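Local coordinates for exported protein (Bacteroides fragilis, PDB 4I17), which is of unknown function but, as a tetratricopeptide-repeat (TPR) protein built of stacked antiparallel helices, probably serves as a scaffold for binding other proteins, at residues L121-K126 and E137-H142; Q40-A45 and K71-A76. One frame throughout, in Å; residues are numbered along the deposited sequence. Where two conformers were deposited one is given.

In the fold
Both contacts belong to one TPR array but lie at different depths, their centres about 33 Å and their nearest atoms about 18 Å apart. Contact 1 is partly buried, its centre about 9 Å from that of the chain, and joins the consecutive antiparallel helices 110-129 and 133-143 through a tyrosine laid on a glycine. Contact 2 lies at the surface, its centre about 23 Å from the chain's, where the start of helix 42-54 meets the turn between helices 58-70 and 75-88. They share no helix, and neither has a hydrogen bond between its segments. Aromatic-on-backbone packing serves both, but contact 2 adds a lysine arm and helix-end signals suited to a solvent-facing turn.

Contact 1: residues L121-K126 and E137-H142; sequences LKEGQK and EENYKH
Tyr140 turns its CG anti to its own carbonyl carbon (chi1 -64°), which swings the ring out of helix 133-143 and across Gly124 of helix 110-129. The two helices form an antiparallel hairpin, consistent with the helical pairs of a TPR protein, their local axes 7.7 Å apart at an angle of 163°. Glycine suits this crossing, because a CB on residue 124 would collide with the ring; without one, Gly124 CA lies over a ring face in a CH-pi contact, 3.9 Å from the centroid of Tyr140. Gly124 and Asn139 accordingly bring their CA atoms within 4.9 Å. Leu121 CD2 touches Tyr140 CD1 at 4.1 Å, the two side chains crossing at about a right angle. The phenol oxygen passes close to Gln125 N but is badly angled for a bond, and that N-H already serves Leu121 O within the helix; the hydroxyl bonds instead with Gln128 OE1, one turn farther on. Leu159 and Ser158 of helix 149-174 also touch Tyr140. Beside the glycine, Asn139 lays its CB against Gly124 N, while its ND2 is held by Lys135 O in its own helix. Its other amide atom, OD1, rests 3.3 Å from Glu123 CB.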
loop_
_atom_site.group_PDB
_atom_site.type_symbol
_atom_site.label_atom_id
_atom_site.label_comp_id
_atom_site.label_asym_id
_atom_site.label_seq_id
_atom_site.Cartn_x
_atom_site.Cartn_y
_atom_site.Cartn_z
ATOM N N LEU A 121 -2.581 -5.082 -1.432
ATOM C CA LEU A 121 -2.584 -6.461 -1.973
ATOM C C LEU A 121 -2.340 -7.482 -0.833
ATOM O O LEU A 121 -2.969 -8.534 -0.804
ATOM C CB LEU A 121 -1.519 -6.614 -3.048
ATOM C CG LEU A 121 -1.755 -5.808 -4.348
ATOM C CD1 LEU A 121 -0.491 -5.766 -5.195
ATOM C CD2 LEU A 121 -2.940 -6.324 -5.115
ATOM N N LYS A 122 -1.458 -7.139 0.111
ATOM C CA LYS A 122 -1.157 -7.996 1.274
ATOM C C LYS A 122 -2.369 -8.093 2.193
ATOM O O LYS A 122 -2.666 -9.185 2.657
ATOM C CB LYS A 122 0.056 -7.461 2.041
ATOM N N GLU A 123 -3.093 -6.966 2.428
ATOM C CA GLU A 123 -4.325 -6.958 3.227
ATOM C C GLU A 123 -5.387 -7.820 2.551
ATOM O O GLU A 123 -6.017 -8.648 3.220
ATOM C CB GLU A 123 -4.866 -5.531 3.427
ATOM C CG GLU A 123 -4.067 -4.703 4.423
ATOM C CD GLU A 123 -4.098 -5.287 5.823
ATOM O OE1 GLU A 123 -5.186 -5.267 6.439
ATOM O OE2 GLU A 123 -3.068 -5.852 6.260
ATOM N N GLY A 124 -5.571 -7.639 1.231
ATOM C CA GLY A 124 -6.546 -8.435 0.487
ATOM C C GLY A 124 -6.253 -9.929 0.590
ATOM O O GLY A 124 -7.168 -10.735 0.791
ATOM N N GLN A 125 -4.963 -10.299 0.479
ATOM C CA GLN A 125 -4.496 -11.699 0.557
ATOM C C GLN A 125 -4.801 -12.286 1.928
ATOM O O GLN A 125 -5.298 -13.417 2.035
ATOM C CB GLN A 125 -2.986 -11.767 0.246
ATOM C CG GLN A 125 -2.487 -13.177 -0.042
ATOM C CD GLN A 125 -0.990 -13.266 -0.237
ATOM O OE1 GLN A 125 -0.300 -14.045 0.432
ATOM N NE2 GLN A 125 -0.464 -12.529 -1.203
ATOM N N LYS A 126 -4.552 -11.495 2.977
ATOM C CA LYS A 126 -4.795 -11.886 4.364
ATOM C C LYS A 126 -6.298 -12.162 4.575
ATOM O O LYS A 126 -6.641 -13.209 5.122
ATOM C CB LYS A 126 -4.274 -10.775 5.295
ATOM C CG LYS A 126 -4.465 -11.032 6.785
ATOM C CD LYS A 126 -4.260 -9.753 7.606
ATOM C CE LYS A 126 -5.432 -8.791 7.552
ATOM N NZ LYS A 126 -6.597 -9.282 8.337
ATOM N N GLU A 137 -12.157 -8.041 -1.158
ATOM C CA GLU A 137 -12.554 -7.250 -2.325
ATOM C C GLU A 137 -12.318 -5.770 -2.077
ATOM O O GLU A 137 -11.747 -5.105 -2.948
ATOM C CB GLU A 137 -14.024 -7.518 -2.697
ATOM C CG GLU A 137 -14.434 -6.708 -3.934
ATOM C CD GLU A 137 -15.869 -6.866 -4.384
ATOM O OE1 GLU A 137 -16.724 -7.179 -3.527
ATOM O OE2 GLU A 137 -16.133 -6.722 -5.601
ATOM N N GLU A 138 -12.716 -5.259 -0.892
ATOM C CA GLU A 138 -12.500 -3.852 -0.527
ATOM C C GLU A 138 -11.013 -3.475 -0.626
ATOM O O GLU A 138 -10.674 -2.428 -1.180
ATOM C CB GLU A 138 -13.011 -3.579 0.896
ATOM C CG GLU A 138 -14.221 -2.661 0.952
ATOM C CD GLU A 138 -13.946 -1.174 0.833
ATOM O OE1 GLU A 138 -13.142 -0.646 1.635
ATOM O OE2 GLU A 138 -14.562 -0.529 -0.048
ATOM N N ASN A 139 -10.122 -4.336 -0.096
ATOM C CA ASN A 139 -8.680 -4.086 -0.106
ATOM C C ASN A 139 -8.102 -4.186 -1.518
ATOM O O ASN A 139 -7.366 -3.281 -1.932
ATOM C CB ASN A 139 -7.974 -5.038 0.872
ATOM C CG ASN A 139 -8.170 -4.553 2.281
ATOM O OD1 ASN A 139 -7.494 -3.633 2.730
ATOM N ND2 ASN A 139 -9.184 -5.055 2.960
ATOM N N TYR A 140 -8.436 -5.233 -2.285
ATOM C CA TYR A 140 -7.911 -5.289 -3.650
ATOM C C TYR A 140 -8.419 -4.116 -4.487
ATOM O O TYR A 140 -7.663 -3.612 -5.297
ATOM C CB TYR A 140 -8.267 -6.594 -4.350
ATOM C CG TYR A 140 -7.672 -7.844 -3.731
ATOM C CD1 TYR A 140 -6.316 -7.913 -3.418
ATOM C CD2 TYR A 140 -8.434 -9.011 -3.604
ATOM C CE1 TYR A 140 -5.733 -9.096 -2.973
ATOM C CE2 TYR A 140 -7.863 -10.197 -3.140
ATOM C CZ TYR A 140 -6.517 -10.232 -2.824
ATOM O OH TYR A 140 -5.930 -11.399 -2.404
ATOM N N LYS A 141 -9.667 -3.651 -4.266
ATOM C CA LYS A 141 -10.181 -2.469 -4.999
ATOM C C LYS A 141 -9.361 -1.229 -4.710
ATOM O O LYS A 141 -9.086 -0.443 -5.632
ATOM C CB LYS A 141 -11.650 -2.210 -4.658
ATOM C CG LYS A 141 -12.552 -3.185 -5.394
ATOM C CD LYS A 141 -13.859 -2.516 -5.778
ATOM C CE LYS A 141 -14.692 -3.425 -6.636
ATOM N NZ LYS A 141 -15.303 -2.736 -7.805
ATOM N N HIS A 142 -8.915 -1.060 -3.448
ATOM C CA HIS A 142 -8.046 0.080 -3.111
ATOM C C HIS A 142 -6.724 -0.007 -3.840
ATOM O O HIS A 142 -6.178 1.022 -4.246
ATOM C CB HIS A 142 -7.794 0.143 -1.615
ATOM C CG HIS A 142 -8.919 0.743 -0.827
ATOM N ND1 HIS A 142 -9.175 2.110 -0.864
ATOM C CD2 HIS A 142 -9.769 0.163 0.052
ATOM C CE1 HIS A 142 -10.178 2.313 -0.023
ATOM N NE2 HIS A 142 -10.586 1.165 0.540
#

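Contact 2: residues Q40-A45 and K71-A76; sequences QDSVTA and KNYNLA
This is a surface contact between a helix start and an inter-helix turn: the first residues of helix 42-54 meet the link from helix 58-70 to helix 75-88, at one edge of the TPR array. Tyr73 and Lys71 reach across from the link, and Ser42 receives both. Tyr73 has CG anti to its backbone N (chi1 173°), so that its ring lies along the first turn of the helix. Tyr73 CB sits 3.5 Å from Ser42 OG. Farther out, Tyr73 CD2 comes within 3.4 Å of Ser42 O. A small serine suits this spot, letting the link come close. At the phenol end, Val43 CG2 packs 3.7 Å from Tyr73 CZ, a branched apolar side chain crossing the ring obliquely. Val43 N lies over one face, offset toward the rim, and Asn74 CB over the opposite face, so the ring is sandwiched between helix start and link. Lys71 lays its CB 3.8 Å from Ser42 CB; bends at chi2 and chi4 then carry its chain across Gln40 at about a right angle, and the ammonium is held by Asn39 O.

Both backbones are shaped by helix-end signals. Asp41 is the N-cap of helix 42-54: its OD1 accepts from Thr44 N at 3.1 Å in a nearly straight bond (169°). Asp41 OD2 accepts from Thr44 OG1 at 2.7 Å; both donors approach from above the carboxylate plane. Tyr33 also bonds to OD2. On the other segment, a Schellman motif ends helix 58-70, with Asn72 as its C-prime residue at positive phi, a conformation asparagine tolerates well. Thr44 packs on Tyr30 and Tyr33 of helix 23-36 and Ala45 on Ile67 of helix 58-70, while Tyr73 also touches Tyr46 of helix 42-54, placing the contact where successive helices of the array meet.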
loop_
_atom_site.group_PDB
_atom_site.type_symbol
_atom_site.label_atom_id
_atom_site.label_comp_id
_atom_site.label_asym_id
_atom_site.label_seq_id
_atom_site.Cartn_x
_atom_site.Cartn_y
_atom_site.Cartn_z
ATOM N N GLN A 40 13.192 25.964 9.787
ATOM C CA GLN A 40 13.065 26.502 8.429
ATOM C C GLN A 40 13.862 25.718 7.375
ATOM O O GLN A 40 13.506 25.745 6.198
ATOM C CB GLN A 40 13.502 27.974 8.417
ATOM C CG GLN A 40 12.557 28.899 9.189
ATOM C CD GLN A 40 11.186 29.003 8.545
ATOM O OE1 GLN A 40 10.198 28.431 9.030
ATOM N NE2 GLN A 40 11.106 29.717 7.428
ATOM N N ASP A 41 14.928 25.037 7.785
ATOM C CA ASP A 41 15.798 24.313 6.856
ATOM C C ASP A 41 15.235 22.917 6.596
ATOM O O ASP A 41 15.534 21.976 7.328
ATOM C CB ASP A 41 17.204 24.251 7.453
ATOM C CG ASP A 41 18.280 23.606 6.602
ATOM O OD1 ASP A 41 17.940 23.011 5.554
ATOM O OD2 ASP A 41 19.453 23.647 7.012
ATOM N N SER A 42 14.457 22.772 5.516
ATOM C CA SER A 42 13.842 21.487 5.170
ATOM C C SER A 42 14.848 20.393 4.778
ATOM O O SER A 42 14.561 19.204 4.987
ATOM C CB SER A 42 12.833 21.679 4.049
ATOM O OG SER A 42 13.425 22.444 3.017
ATOM N N VAL A 43 15.987 20.763 4.177
ATOM C CA VAL A 43 17.030 19.775 3.800
ATOM C C VAL A 43 17.540 19.099 5.095
ATOM O O VAL A 43 17.586 17.866 5.184
ATOM C CB VAL A 43 18.193 20.441 3.006
ATOM C CG1 VAL A 43 19.333 19.445 2.772
ATOM C CG2 VAL A 43 17.688 21.023 1.674
ATOM N N THR A 44 17.844 19.929 6.123
ATOM C CA THR A 44 18.294 19.425 7.414
ATOM C C THR A 44 17.151 18.698 8.100
ATOM O O THR A 44 17.398 17.662 8.691
ATOM C CB THR A 44 18.857 20.557 8.260
ATOM O OG1 THR A 44 20.008 21.052 7.572
ATOM C CG2 THR A 44 19.269 20.089 9.650
ATOM N N ALA A 45 15.900 19.203 8.003
ATOM C CA ALA A 45 14.768 18.480 8.617
ATOM C C ALA A 45 14.630 17.051 8.058
ATOM O O ALA A 45 14.420 16.124 8.838
ATOM C CB ALA A 45 13.476 19.238 8.404
ATOM N N LYS A 71 7.172 22.172 4.009
ATOM C CA LYS A 71 7.972 23.094 3.192
ATOM C C LYS A 71 8.027 22.621 1.719
ATOM O O LYS A 71 8.764 23.209 0.920
ATOM C CB LYS A 71 9.394 23.256 3.760
ATOM C CG LYS A 71 9.488 23.773 5.201
ATOM C CD LYS A 71 8.950 25.196 5.416
ATOM C CE LYS A 71 9.515 25.837 6.669
ATOM N NZ LYS A 71 9.083 25.152 7.924
ATOM N N ASN A 72 7.254 21.564 1.356
ATOM C CA ASN A 72 7.173 21.014 -0.021
ATOM C C ASN A 72 8.530 20.556 -0.497
ATOM O O ASN A 72 8.873 20.752 -1.662
ATOM C CB ASN A 72 6.643 22.091 -1.013
ATOM C CG ASN A 72 5.427 22.837 -0.561
ATOM O OD1 ASN A 72 5.462 24.049 -0.305
ATOM N ND2 ASN A 72 4.349 22.127 -0.426
ATOM N N TYR A 73 9.327 19.999 0.413
ATOM C CA TYR A 73 10.678 19.578 0.080
ATOM C C TYR A 73 10.753 18.071 -0.067
ATOM O O TYR A 73 10.367 17.360 0.867
ATOM C CB TYR A 73 11.670 20.026 1.186
ATOM C CG TYR A 73 13.056 19.457 0.963
ATOM C CD1 TYR A 73 13.839 19.878 -0.111
ATOM C CD2 TYR A 73 13.557 18.451 1.783
ATOM C CE1 TYR A 73 15.073 19.291 -0.377
ATOM C CE2 TYR A 73 14.806 17.884 1.548
ATOM C CZ TYR A 73 15.546 18.287 0.449
ATOM O OH TYR A 73 16.778 17.730 0.210
ATOM N N ASN A 74 11.349 17.583 -1.184
ATOM C CA ASN A 74 11.636 16.146 -1.352
ATOM C C ASN A 74 10.422 15.305 -0.933
ATOM O O ASN A 74 10.535 14.389 -0.113
ATOM C CB ASN A 74 12.839 15.841 -0.421
ATOM C CG ASN A 74 13.648 14.625 -0.739
ATOM O OD1 ASN A 74 13.481 14.005 -1.777
ATOM N ND2 ASN A 74 14.536 14.250 0.178
ATOM N N LEU A 75 9.250 15.693 -1.432
ATOM C CA LEU A 75 7.971 15.170 -0.974
ATOM C C LEU A 75 7.802 13.684 -1.020
ATOM O O LEU A 75 7.324 13.141 -0.035
ATOM C CB LEU A 75 6.818 15.828 -1.709
ATOM C CG LEU A 75 6.530 17.230 -1.236
ATOM C CD1 LEU A 75 5.433 17.855 -2.076
ATOM C CD2 LEU A 75 6.130 17.239 0.239
ATOM N N ALA A 76 8.162 13.015 -2.111
ATOM C CA ALA A 76 7.977 11.557 -2.125
ATOM C C ALA A 76 8.825 10.890 -1.039
ATOM O O ALA A 76 8.322 10.039 -0.299
ATOM C CB ALA A 76 8.328 10.987 -3.484
#